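Local coordinates for protein chloramphenicol acetyltransferase (Aliivibrio fischeri, PDB 6PXA) that probably transfers an acetyl group from acetyl-CoA to a hydroxyl of chloramphenicol, as a xenobiotic acetyltransferase of the hexapeptide-repeat family, at residues Gly82-Met87 with Glu133-Pro138; Ala88-His93 with Asp114-Ala119. All coordinates share one frame; numbering follows the deposited sequence.

Interaction 1. Residues Gly82-Met87 with Glu133-Pro138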
# COMPACT_ATOMS: atom_id res chain seq x y z
N GLY B 82 -3.02 -6.04 8.22
CA GLY B 82 -2.94 -5.85 6.79
C GLY B 82 -1.76 -6.50 6.10
O GLY B 82 -1.63 -6.36 4.88
N ALA B 83 -0.90 -7.20 6.82
CA ALA B 83 0.12 -7.98 6.15
C ALA B 83 -0.54 -9.00 5.22
O ALA B 83 -1.62 -9.52 5.50
CB ALA B 83 1.02 -8.67 7.19
N THR B 84 0.08 -9.22 4.06
CA THR B 84 -0.57 -9.97 2.99
C THR B 84 0.38 -11.02 2.44
O THR B 84 1.55 -10.73 2.13
CB THR B 84 -1.01 -9.02 1.86
OG1 THR B 84 -2.01 -8.12 2.36
CG2 THR B 84 -1.62 -9.81 0.72
N PHE B 85 -0.12 -12.26 2.36
CA PHE B 85 0.56 -13.38 1.71
C PHE B 85 -0.13 -13.66 0.38
O PHE B 85 -1.30 -14.06 0.34
CB PHE B 85 0.55 -14.61 2.61
CG PHE B 85 1.23 -14.36 3.93
CD1 PHE B 85 2.61 -14.49 4.04
CD2 PHE B 85 0.50 -13.96 5.03
CE1 PHE B 85 3.24 -14.24 5.25
CE2 PHE B 85 1.11 -13.69 6.24
CZ PHE B 85 2.50 -13.85 6.35
N MET B 86 0.58 -13.42 -0.71
CA MET B 86 0.00 -13.66 -2.03
C MET B 86 0.26 -15.10 -2.43
O MET B 86 1.42 -15.52 -2.55
CB MET B 86 0.59 -12.69 -3.04
CG MET B 86 0.28 -11.21 -2.69
SD MET B 86 -1.41 -10.69 -2.88
CE MET B 86 -1.42 -10.43 -4.66
N MET B 87 -0.81 -15.87 -2.63
CA MET B 87 -0.65 -17.26 -3.00
C MET B 87 -1.03 -17.41 -4.47
O MET B 87 -1.21 -16.41 -5.17
CB MET B 87 -1.46 -18.15 -2.06
CG MET B 87 -1.06 -17.99 -0.56
SD MET B 87 0.71 -18.17 -0.23
CE MET B 87 0.91 -19.96 -0.45
N GLU B 133 0.95 -4.12 6.67
CA GLU B 133 0.74 -3.89 5.24
C GLU B 133 1.94 -4.30 4.40
O GLU B 133 2.05 -3.93 3.21
CB GLU B 133 0.35 -2.41 4.99
CG GLU B 133 -1.05 -2.11 5.53
CD GLU B 133 -1.56 -0.71 5.18
OE1 GLU B 133 -2.46 -0.27 5.89
OE2 GLU B 133 -1.10 -0.09 4.20
N ALA B 134 2.83 -5.11 4.96
CA ALA B 134 3.84 -5.73 4.13
C ALA B 134 3.14 -6.72 3.20
O ALA B 134 2.06 -7.24 3.52
CB ALA B 134 4.91 -6.44 4.97
N MET B 135 3.71 -6.91 2.02
CA MET B 135 3.19 -7.87 1.07
C MET B 135 4.26 -8.89 0.72
O MET B 135 5.33 -8.52 0.22
CB MET B 135 2.69 -7.19 -0.20
CG MET B 135 1.65 -8.03 -0.91
SD MET B 135 1.27 -7.49 -2.59
CE MET B 135 -0.27 -6.61 -2.27
N ILE B 136 3.94 -10.16 0.96
CA ILE B 136 4.84 -11.30 0.77
C ILE B 136 4.43 -12.02 -0.52
O ILE B 136 3.34 -12.59 -0.60
CB ILE B 136 4.77 -12.26 1.96
CG1 ILE B 136 4.96 -11.51 3.28
CG2 ILE B 136 5.83 -13.32 1.84
CD1 ILE B 136 6.30 -10.84 3.37
N MET B 137 5.29 -11.98 -1.53
CA MET B 137 4.94 -12.51 -2.85
C MET B 137 5.15 -14.02 -2.90
O MET B 137 5.77 -14.60 -2.00
CB MET B 137 5.76 -11.78 -3.92
CG MET B 137 5.54 -10.25 -3.98
SD MET B 137 3.89 -9.76 -4.45
CE MET B 137 3.09 -9.91 -2.98
N PRO B 138 4.62 -14.71 -3.94
CA PRO B 138 4.65 -16.19 -3.93
C PRO B 138 6.06 -16.75 -3.93
O PRO B 138 6.98 -16.18 -4.52
CB PRO B 138 3.92 -16.57 -5.23
CG PRO B 138 3.04 -15.34 -5.56
CD PRO B 138 3.86 -14.17 -5.09
O HOH W 1 3.00 -15.50 -0.45
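T84 and F85 pair with M135 and I136 as parallel strands. Three backbone hydrogen bonds join them: T84 N to A134 O, I136 N to T84 O, and M86 N to I136 O. The last two are nearly straight, at 170° and 174°. Packing is tight along T84-M86 with M135 and I136. Paired side chains lie side by side and point the same way. On one face T84 CB meets M135 CG. On the other, the ring atom F85 CD1 rests 3.7 Å from I136 CB. M86 CG is anti to the carbonyl carbon (chi1 -61°), and from there meets M135 SD at 3.9 Å. T84 OG1 turns back to G82 O at 3.1 Å, above the carbonyl plane, and ties the strand to the preceding turn. The far end is looser. The CA atoms of T84 and M135 are 4.7 Å apart, those of M87 and P138 5.5 Å. Here a water lies 2.6 Å from M86 O and also hydrogen-bonds I136 O. The P138 ring closes this partly exposed end, with CG 3.4 Å from M86 O. Such pairing joins successive coils of a left-handed parallel beta-helix. The pair lies between strands 47-48 and 153-154, with F85 and I136 packed on strand 122-124.

Interaction 2. Residues Ala88-His93 with Asp114-Ala119. With TCH (taurocholic acid), chain R.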
# COMPACT_ATOMS: atom_id res chain seq x y z
N ALA B 88 -1.10 -18.67 -4.94
CA ALA B 88 -1.51 -19.04 -6.30
C ALA B 88 -0.49 -18.64 -7.37
O ALA B 88 -0.86 -18.47 -8.54
CB ALA B 88 -2.89 -18.46 -6.66
N GLY B 89 0.78 -18.53 -7.00
CA GLY B 89 1.82 -18.38 -8.02
C GLY B 89 1.56 -17.25 -8.98
O GLY B 89 1.21 -16.13 -8.58
N ASN B 90 1.72 -17.52 -10.27
CA ASN B 90 1.50 -16.49 -11.27
C ASN B 90 0.03 -16.28 -11.60
O ASN B 90 -0.27 -15.51 -12.52
CB ASN B 90 2.26 -16.83 -12.56
CG ASN B 90 1.72 -18.08 -13.27
OD1 ASN B 90 0.85 -18.79 -12.76
ND2 ASN B 90 2.24 -18.35 -14.47
N GLN B 91 -0.88 -16.95 -10.90
CA GLN B 91 -2.32 -16.85 -11.17
C GLN B 91 -2.65 -16.98 -12.67
O GLN B 91 -3.59 -16.35 -13.16
CB GLN B 91 -2.89 -15.55 -10.60
CG GLN B 91 -2.74 -15.43 -9.10
CD GLN B 91 -3.35 -14.15 -8.54
OE1 GLN B 91 -4.26 -13.55 -9.14
NE2 GLN B 91 -2.87 -13.72 -7.38
N GLY B 92 -1.90 -17.80 -13.39
CA GLY B 92 -2.16 -18.08 -14.80
C GLY B 92 -1.58 -17.10 -15.80
O GLY B 92 -1.78 -17.30 -17.01
N HIS B 93 -0.86 -16.07 -15.35
CA HIS B 93 -0.28 -15.05 -16.22
C HIS B 93 1.16 -15.41 -16.52
O HIS B 93 1.99 -15.43 -15.59
CB HIS B 93 -0.33 -13.65 -15.55
CG HIS B 93 -1.70 -13.23 -15.13
ND1 HIS B 93 -2.61 -12.68 -16.01
CD2 HIS B 93 -2.32 -13.27 -13.93
CE1 HIS B 93 -3.73 -12.41 -15.37
NE2 HIS B 93 -3.58 -12.76 -14.11
N ASP B 114 -3.46 -23.62 -20.42
CA ASP B 114 -3.39 -23.15 -19.04
C ASP B 114 -1.96 -22.73 -18.71
O ASP B 114 -1.04 -23.55 -18.77
CB ASP B 114 -3.84 -24.30 -18.12
CG ASP B 114 -3.77 -23.96 -16.65
OD1 ASP B 114 -3.64 -22.78 -16.29
OD2 ASP B 114 -3.85 -24.91 -15.83
N GLY B 115 -1.76 -21.45 -18.36
CA GLY B 115 -0.45 -20.94 -18.00
C GLY B 115 -0.14 -20.92 -16.52
O GLY B 115 0.88 -20.35 -16.12
N PHE B 116 -1.00 -21.49 -15.69
CA PHE B 116 -0.69 -21.56 -14.26
C PHE B 116 0.63 -22.27 -14.03
O PHE B 116 0.85 -23.39 -14.52
CB PHE B 116 -1.80 -22.29 -13.50
CG PHE B 116 -1.49 -22.45 -12.02
CD1 PHE B 116 -1.46 -21.35 -11.20
CD2 PHE B 116 -1.19 -23.70 -11.49
CE1 PHE B 116 -1.15 -21.49 -9.86
CE2 PHE B 116 -0.89 -23.84 -10.15
CZ PHE B 116 -0.89 -22.74 -9.33
N GLN B 117 1.48 -21.65 -13.22
CA GLN B 117 2.72 -22.24 -12.75
C GLN B 117 2.83 -22.05 -11.24
O GLN B 117 2.65 -20.94 -10.74
CB GLN B 117 3.93 -21.61 -13.44
CG GLN B 117 4.13 -22.11 -14.86
CD GLN B 117 5.39 -21.55 -15.46
OE1 GLN B 117 6.28 -22.29 -15.85
NE2 GLN B 117 5.49 -20.23 -15.52
N ARG B 118 3.10 -23.13 -10.53
CA ARG B 118 3.38 -23.03 -9.11
C ARG B 118 4.67 -22.25 -8.88
O ARG B 118 5.60 -22.29 -9.70
CB ARG B 118 3.47 -24.42 -8.48
CG ARG B 118 2.13 -25.10 -8.35
CD ARG B 118 2.25 -26.49 -7.88
NE ARG B 118 2.73 -26.64 -6.50
CZ ARG B 118 2.93 -27.85 -5.97
NH1 ARG B 118 2.70 -28.91 -6.71
NH2 ARG B 118 3.37 -28.01 -4.73
N ALA B 119 4.72 -21.54 -7.76
CA ALA B 119 5.92 -20.83 -7.37
C ALA B 119 6.63 -21.51 -6.22
O ALA B 119 7.73 -21.08 -5.84
CB ALA B 119 5.57 -19.39 -6.96
C1 TCH R . -7.21 -20.69 -9.45
C2 TCH R . -8.30 -21.64 -10.10
C3 TCH R . -7.65 -22.62 -11.12
O3 TCH R . -8.65 -23.34 -11.74
C4 TCH R . -6.79 -21.87 -12.20
C5 TCH R . -5.74 -20.92 -11.57
C6 TCH R . -4.96 -20.15 -12.66
C7 TCH R . -5.80 -19.00 -13.37
O7 TCH R . -6.74 -19.53 -14.24
C8 TCH R . -6.51 -18.08 -12.36
C9 TCH R . -7.32 -18.97 -11.33
C10 TCH R . -6.42 -19.95 -10.55
C11 TCH R . -8.14 -18.03 -10.41
C12 TCH R . -8.94 -17.04 -11.08
O12 TCH R . -10.10 -17.60 -11.68
C13 TCH R . -8.13 -16.23 -12.27
C14 TCH R . -7.53 -17.12 -13.09
C15 TCH R . -6.78 -16.19 -14.16
C16 TCH R . -7.79 -15.18 -14.44
C17 TCH R . -8.90 -15.35 -13.39
C18 TCH R . -7.12 -15.30 -11.59
C19 TCH R . -5.30 -19.20 -9.84
O1S TCH R . -11.36 -14.73 -22.19
C20 TCH R . -9.37 -14.03 -12.96
C21 TCH R . -10.42 -14.05 -11.81
C22 TCH R . -10.03 -13.42 -14.23
C23 TCH R . -11.38 -14.03 -14.59
C24 TCH R . -11.84 -13.39 -15.89
N24 TCH R . -11.52 -14.04 -17.14
O24 TCH R . -12.43 -12.36 -15.91
C25 TCH R . -11.94 -13.42 -18.37
C26 TCH R . -11.14 -14.02 -19.51
S26 TCH R . -12.20 -14.02 -20.97
O2S TCH R . -13.61 -14.75 -20.53
O3S TCH R . -12.47 -12.45 -21.43
O HOH W 2 -3.52 -19.08 -18.04
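N90 fastens two irregular loops together through its side-chain amide, in a surface contact at the edge of the taurocholate pocket. Residues 88-93 follow strand 84-86, and residues 114-119 lead toward strand 122-124. N90 ND2 donates to G115 O at 2.9 Å, and this acceptor lies close to the amide plane. N90 OD1 accepts from Q117 N at 3.0 Å and from G92 N at 3.0 Å. These two donors approach from opposite faces of the amide plane. The three bonds should hold the amide in a fixed rotation. CG of N90 sits between the backbone N and the carbonyl carbon (chi1 67°). This sets CG on the side from which the amide meets the 114-119 loop, while OD1 stays near G92 N of its own loop. F116 meets the first loop by its ring edge, with CE1 3.3 Å from A88 O. A water bridges the loops nearby, donating to G92 O and accepting from G115 N. The ligand packs alongside, with Q91 O 3.3 Å from TCH C15. Glycine at position 92 lets the steroid lie close to the backbone, G92 N to TCH C6 at 3.9 Å. Two overlapping beta turns, type II' from A88 to Q91 and type I' from N90 to H93, shape the first loop. N90 OD1 accepts from G92 N, two residues on, which is an Asx turn; D114 OD1 and F116 N form another.

Interactions 1 and 2 are consecutive along the chain: residues 82-87 run straight into 88-93. The 114-119 segment also lies between the two strands of interaction 1 in sequence. The centres of the two contacts are about 17 Å apart, one near the middle of the chain and the other at the surface. They touch at P138, whose CG is 3.6 Å from G89 O and whose CB is 3.7 Å from A119 CB. Only interaction 2 borders taurocholate; in interaction 1 the side chain of M87 is about 9 Å from the bound taurocholate. Q91, G92 and F116 line that pocket. The backbone O of L11 of the second subunit and S104 N hydrogen-bond the ligand. Both contacts touch that subunit.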